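Local coordinates for putative iron-uptake ABC transport system,periplasmic iron-binding protein (Campylobacter jejuni, PDB 3E13) that binds ferric iron and probably delivers it, as a periplasmic binding protein, to an ABC transporter for uptake into the cell, at residues 178-183 with 198-203; 185-190 with 212-217. All coordinates share one frame; numbering follows the deposited sequence.

Interaction 1: 178-183 with 198-203; sequences GDRDQA and TYYIGL. With FE (Fe (III) ion), chain B.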
loop_
_atom_site.group_PDB
_atom_site.type_symbol
_atom_site.label_atom_id
_atom_site.label_comp_id
_atom_site.label_asym_id
_atom_site.label_seq_id
_atom_site.Cartn_x
_atom_site.Cartn_y
_atom_site.Cartn_z
ATOM N N GLY A 178 11.903 5.673 -1.984
ATOM C CA GLY A 178 10.700 5.097 -1.388
ATOM C C GLY A 178 10.971 4.654 0.040
ATOM O O GLY A 178 12.010 4.946 0.625
ATOM N N ASP A 179 9.965 4.007 0.605
ATOM C CA ASP A 179 9.975 3.563 1.981
ATOM C C ASP A 179 11.299 2.949 2.466
ATOM O O ASP A 179 11.710 3.221 3.581
ATOM C CB ASP A 179 8.849 2.556 2.206
ATOM C CG ASP A 179 7.458 3.166 2.216
ATOM O OD1 ASP A 179 7.173 4.094 1.403
ATOM O OD2 ASP A 179 6.524 2.691 2.922
ATOM N N ARG A 180 11.904 2.047 1.668
ATOM C CA ARG A 180 13.137 1.405 2.100
ATOM C C ARG A 180 14.282 2.412 2.217
ATOM O O ARG A 180 15.224 2.226 2.998
ATOM C CB ARG A 180 13.500 0.274 1.173
ATOM C CG ARG A 180 12.572 -0.911 1.298
ATOM C CD ARG A 180 12.796 -1.946 0.313
ATOM N NE ARG A 180 12.096 -1.549 -0.879
ATOM C CZ ARG A 180 11.690 -2.354 -1.832
ATOM N NH1 ARG A 180 11.897 -3.657 -1.752
ATOM N NH2 ARG A 180 11.026 -1.833 -2.858
ATOM N N ASP A 181 14.247 3.445 1.367
ATOM C CA ASP A 181 15.224 4.521 1.459
ATOM C C ASP A 181 15.038 5.391 2.710
ATOM O O ASP A 181 16.015 5.740 3.395
ATOM C CB ASP A 181 15.195 5.330 0.149
ATOM C CG ASP A 181 15.395 4.448 -1.060
ATOM O OD1 ASP A 181 16.458 3.814 -1.127
ATOM O OD2 ASP A 181 14.546 4.301 -1.978
ATOM N N GLN A 182 13.793 5.718 3.059
ATOM C CA GLN A 182 13.495 6.408 4.286
ATOM C C GLN A 182 13.969 5.551 5.462
ATOM O O GLN A 182 14.542 6.070 6.397
ATOM C CB GLN A 182 11.993 6.698 4.418
ATOM C CG GLN A 182 11.581 7.992 3.637
ATOM C CD GLN A 182 11.228 7.715 2.204
ATOM O OE1 GLN A 182 11.776 8.322 1.213
ATOM N NE2 GLN A 182 10.326 6.826 2.036
ATOM N N ALA A 183 13.773 4.234 5.374
ATOM C CA ALA A 183 14.226 3.360 6.454
ATOM C C ALA A 183 15.752 3.434 6.623
ATOM O O ALA A 183 16.277 3.402 7.743
ATOM C CB ALA A 183 13.832 1.911 6.156
ATOM N N THR A 198 4.560 -1.473 6.900
ATOM C CA THR A 198 5.074 -2.523 7.732
ATOM C C THR A 198 5.843 -3.605 6.986
ATOM O O THR A 198 6.890 -4.092 7.463
ATOM C CB THR A 198 3.922 -3.221 8.475
ATOM O OG1 THR A 198 2.801 -3.444 7.579
ATOM C CG2 THR A 198 3.375 -2.411 9.639
ATOM N N TYR A 199 5.317 -4.026 5.834
ATOM C CA TYR A 199 5.915 -5.148 5.106
ATOM C C TYR A 199 7.349 -4.872 4.691
ATOM O O TYR A 199 8.146 -5.764 4.582
ATOM C CB TYR A 199 5.049 -5.609 3.918
ATOM C CG TYR A 199 4.779 -4.538 2.937
ATOM C CD1 TYR A 199 5.656 -4.309 1.896
ATOM C CD2 TYR A 199 3.677 -3.703 3.086
ATOM C CE1 TYR A 199 5.458 -3.276 1.043
ATOM C CE2 TYR A 199 3.464 -2.657 2.216
ATOM C CZ TYR A 199 4.337 -2.461 1.192
ATOM O OH TYR A 199 4.166 -1.393 0.315
ATOM N N TYR A 200 7.689 -3.597 4.463
ATOM C CA TYR A 200 9.084 -3.301 4.109
ATOM C C TYR A 200 10.045 -3.679 5.224
ATOM O O TYR A 200 11.184 -4.060 4.935
ATOM C CB TYR A 200 9.313 -1.812 3.750
ATOM C CG TYR A 200 8.633 -1.448 2.434
ATOM C CD1 TYR A 200 9.046 -2.015 1.254
ATOM C CD2 TYR A 200 7.590 -0.506 2.386
ATOM C CE1 TYR A 200 8.426 -1.690 0.040
ATOM C CE2 TYR A 200 6.954 -0.214 1.220
ATOM C CZ TYR A 200 7.362 -0.787 0.050
ATOM O OH TYR A 200 6.777 -0.507 -1.133
ATOM N N ILE A 201 9.622 -3.573 6.494
ATOM C CA ILE A 201 10.498 -3.966 7.604
ATOM C C ILE A 201 10.783 -5.464 7.508
ATOM O O ILE A 201 11.916 -5.899 7.682
ATOM C CB ILE A 201 9.889 -3.593 8.999
ATOM C CG1 ILE A 201 9.718 -2.082 9.066
ATOM C CG2 ILE A 201 10.734 -4.164 10.139
ATOM C CD1 ILE A 201 8.983 -1.599 10.268
ATOM N N GLY A 202 9.763 -6.257 7.182
ATOM C CA GLY A 202 9.982 -7.654 6.917
ATOM C C GLY A 202 10.829 -7.995 5.733
ATOM O O GLY A 202 11.655 -8.899 5.800
ATOM N N LEU A 203 10.627 -7.279 4.626
ATOM C CA LEU A 203 11.396 -7.527 3.430
ATOM C C LEU A 203 12.868 -7.255 3.728
ATOM O O LEU A 203 13.746 -8.006 3.310
ATOM C CB LEU A 203 10.935 -6.629 2.273
ATOM C CG LEU A 203 9.691 -7.111 1.549
ATOM C CD1 LEU A 203 9.152 -6.053 0.598
ATOM C CD2 LEU A 203 9.934 -8.379 0.837
HETATM FE FE FE B . 4.982 -1.161 -1.579
#

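Interaction 2: 185-190 with 212-217; sequences QVFAGE and DVEVGN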
loop_
_atom_site.group_PDB
_atom_site.type_symbol
_atom_site.label_atom_id
_atom_site.label_comp_id
_atom_site.label_asym_id
_atom_site.label_seq_id
_atom_site.Cartn_x
_atom_site.Cartn_y
_atom_site.Cartn_z
ATOM N N GLN A 185 17.600 5.964 5.936
ATOM C CA GLN A 185 17.891 7.229 6.583
ATOM C C GLN A 185 17.773 7.131 8.098
ATOM O O GLN A 185 18.581 7.682 8.816
ATOM C CB GLN A 185 17.011 8.341 6.062
ATOM C CG GLN A 185 17.338 8.767 4.660
ATOM C CD GLN A 185 16.448 9.904 4.148
ATOM O OE1 GLN A 185 16.893 11.081 4.009
ATOM N NE2 GLN A 185 15.213 9.578 3.821
ATOM N N VAL A 186 16.825 6.355 8.598
ATOM C CA VAL A 186 16.707 6.107 10.040
ATOM C C VAL A 186 17.816 5.226 10.615
ATOM O O VAL A 186 18.391 5.537 11.661
ATOM C CB VAL A 186 15.288 5.520 10.346
ATOM C CG1 VAL A 186 15.160 5.007 11.821
ATOM C CG2 VAL A 186 14.284 6.560 10.075
ATOM N N PHE A 187 18.141 4.164 9.884
ATOM C CA PHE A 187 19.285 3.323 10.209
ATOM C C PHE A 187 20.573 4.171 10.341
ATOM O O PHE A 187 21.332 3.982 11.275
ATOM C CB PHE A 187 19.460 2.278 9.122
ATOM C CG PHE A 187 20.760 1.560 9.197
ATOM C CD1 PHE A 187 20.968 0.636 10.198
ATOM C CD2 PHE A 187 21.762 1.790 8.266
ATOM C CE1 PHE A 187 22.185 -0.052 10.274
ATOM C CE2 PHE A 187 22.950 1.122 8.338
ATOM C CZ PHE A 187 23.169 0.215 9.360
ATOM N N ALA A 188 20.787 5.107 9.414
ATOM C CA ALA A 188 22.024 5.868 9.254
ATOM C C ALA A 188 22.087 7.068 10.202
ATOM O O ALA A 188 23.118 7.726 10.293
ATOM C CB ALA A 188 22.123 6.339 7.818
ATOM N N GLY A 189 20.986 7.350 10.890
ATOM C CA GLY A 189 20.879 8.464 11.824
ATOM C C GLY A 189 20.676 9.820 11.142
ATOM O O GLY A 189 20.988 10.872 11.741
ATOM N N GLU A 190 20.184 9.817 9.908
ATOM C CA GLU A 190 19.912 11.050 9.179
ATOM C C GLU A 190 18.545 11.646 9.563
ATOM O O GLU A 190 18.239 12.807 9.280
ATOM C CB GLU A 190 19.999 10.857 7.637
ATOM C CG GLU A 190 19.618 12.147 6.886
ATOM C CD GLU A 190 20.078 12.256 5.431
ATOM O OE1 GLU A 190 19.703 11.372 4.636
ATOM O OE2 GLU A 190 20.769 13.301 5.077
ATOM N N ASP A 212 20.558 -4.747 3.535
ATOM C CA ASP A 212 19.153 -4.540 3.776
ATOM C C ASP A 212 18.840 -5.057 5.182
ATOM O O ASP A 212 18.045 -4.470 5.909
ATOM C CB ASP A 212 18.290 -5.351 2.822
ATOM C CG ASP A 212 18.105 -4.739 1.445
ATOM O OD1 ASP A 212 18.360 -3.533 1.245
ATOM O OD2 ASP A 212 17.617 -5.443 0.527
ATOM N N VAL A 213 19.425 -6.192 5.510
ATOM C CA VAL A 213 19.218 -6.841 6.845
ATOM C C VAL A 213 19.660 -5.931 7.972
ATOM O O VAL A 213 18.936 -5.759 8.973
ATOM C CB VAL A 213 19.870 -8.209 6.909
ATOM C CG1 VAL A 213 19.668 -8.822 8.291
ATOM C CG2 VAL A 213 19.275 -9.164 5.832
ATOM N N GLU A 214 20.794 -5.271 7.801
ATOM C CA GLU A 214 21.280 -4.309 8.795
ATOM C C GLU A 214 20.248 -3.189 9.021
ATOM O O GLU A 214 19.930 -2.800 10.168
ATOM C CB GLU A 214 22.595 -3.699 8.318
ATOM C CG GLU A 214 23.732 -4.670 8.317
ATOM C CD GLU A 214 25.066 -3.969 8.016
ATOM O OE1 GLU A 214 26.104 -4.680 8.096
ATOM O OE2 GLU A 214 25.068 -2.739 7.693
ATOM N N VAL A 215 19.741 -2.644 7.914
ATOM C CA VAL A 215 18.722 -1.592 7.997
ATOM C C VAL A 215 17.492 -2.096 8.701
ATOM O O VAL A 215 17.020 -1.488 9.663
ATOM C CB VAL A 215 18.308 -1.026 6.624
ATOM C CG1 VAL A 215 17.102 -0.068 6.727
ATOM C CG2 VAL A 215 19.499 -0.326 5.993
ATOM N N GLY A 216 16.935 -3.210 8.240
ATOM C CA GLY A 216 15.679 -3.692 8.781
ATOM C C GLY A 216 15.791 -4.032 10.252
ATOM O O GLY A 216 14.862 -3.777 11.043
ATOM N N ASN A 217 16.961 -4.501 10.641
ATOM C CA ASN A 217 17.160 -4.953 12.032
ATOM C C ASN A 217 17.206 -3.766 13.022
ATOM O O ASN A 217 16.963 -3.964 14.235
ATOM C CB ASN A 217 18.413 -5.809 12.195
ATOM C CG ASN A 217 18.218 -7.276 11.773
ATOM O OD1 ASN A 217 17.119 -7.711 11.480
ATOM N ND2 ASN A 217 19.341 -8.029 11.706
#

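Interaction 1: 178-183 with 198-203
Helix 179-183 runs past helix 198-203 with their axes 10.1 Å apart at closest approach and a crossing angle of -69°, and R180 and Y200 are the residues whose CA atoms lie closest, 6.5 Å apart. The ring of Y200 fills the gap between the helices. D179 meets the CD2-CE2 side of the ring obliquely, the two side chains crossing at about a right angle, with CB 3.3 Å from Y200 CD2 and OD2 3.4 Å from Y200 CE2. R180 approaches the CD1 and CE1 atoms: its CG lies 3.7 Å from Y200 CD1, and a bend at chi3 (-83°) lays the guanidinium plane against Y200 CE1, tilted 44° to the ring. Arginine suits this exposed border because its methylenes and flat guanidinium can both lie beside the ring while the charge stays near solvent. Y199 CE1 sits over the centre of the Y200 ring; together with the iron bond at Y200 OH, this probably restricts the ring's rotation. Both phenol oxygens bind the ferric ion, Y199 OH at 2.1 Å and Y200 OH at 2.0 Å; H11, Y12 and Y143 complete the site. Tyrosine suits iron(III), a hard acid that prefers anionic oxygen ligands. The buried D179 carboxylate is answered by salt bridges to R104 and R137 and by N197 N. Around the pair, D179 and A183 touch M196 of strand 193-197, while I201 packs on strand 219-222 and helix 283-288.

Interaction 2: 185-190 with 212-217
One face of the F187 ring is turned to the backbone of helix 212-217: V215 N lies above it, offset toward the rim, and V215 CA makes an off-centre CH-pi contact, 4.3 Å from the ring centroid. E214 O comes in obliquely, 3.6 Å from F187 CE1. This is helix-helix packing within the periplasmic-binding-protein fold, joining the C-terminal end of helix 179-188 to helix 210-217. F187 reaches across because its CG stands opposite the backbone N (chi1 167°), and a large flat side chain suits the place, where it can spread over main chain as well as side chain. V215, beta-branched and buried, sets CG2 3.8 Å from F187 CD2, while its other neighbours include A183 and R184 on the same helix as F187 and L204 of helix 198-205. E214 lies at the exposed border; its extended chain runs by the CZ end of the ring, bringing OE2 to 3.9 Å from F187 CZ, with the planes 39° apart. Just beyond F187 the helix ends in a Schellman motif at G189, whose positive phi (78°) is easily adopted by a residue without a side chain. Two backbone hydrogen bonds close it, G189 N to V186 O at 3.3 Å and E190 N to Q185 O at 2.9 Å.

How the interactions relate
The two interactions share helix 179-188, which gives its first turn to interaction 1 and its last to interaction 2. Along the chain the segments alternate: 178-183, 185-190, 198-203, then 212-217, so helix 179-188 packs in turn on the consecutive helices 198-205 and 210-217. The centres lie about 10 Å apart, and the contacts meet directly, A183 O being 3.7 Å from V215 CG1. Interaction 1 carries two of the iron ligands, whereas interaction 2 lies farther from the centre of the chain, with the V215 side chain about 9 Å from that of Y200. Helix 179-188 thus packs at one end beside two iron-binding tyrosines and at the other on a helix that carries no iron ligand.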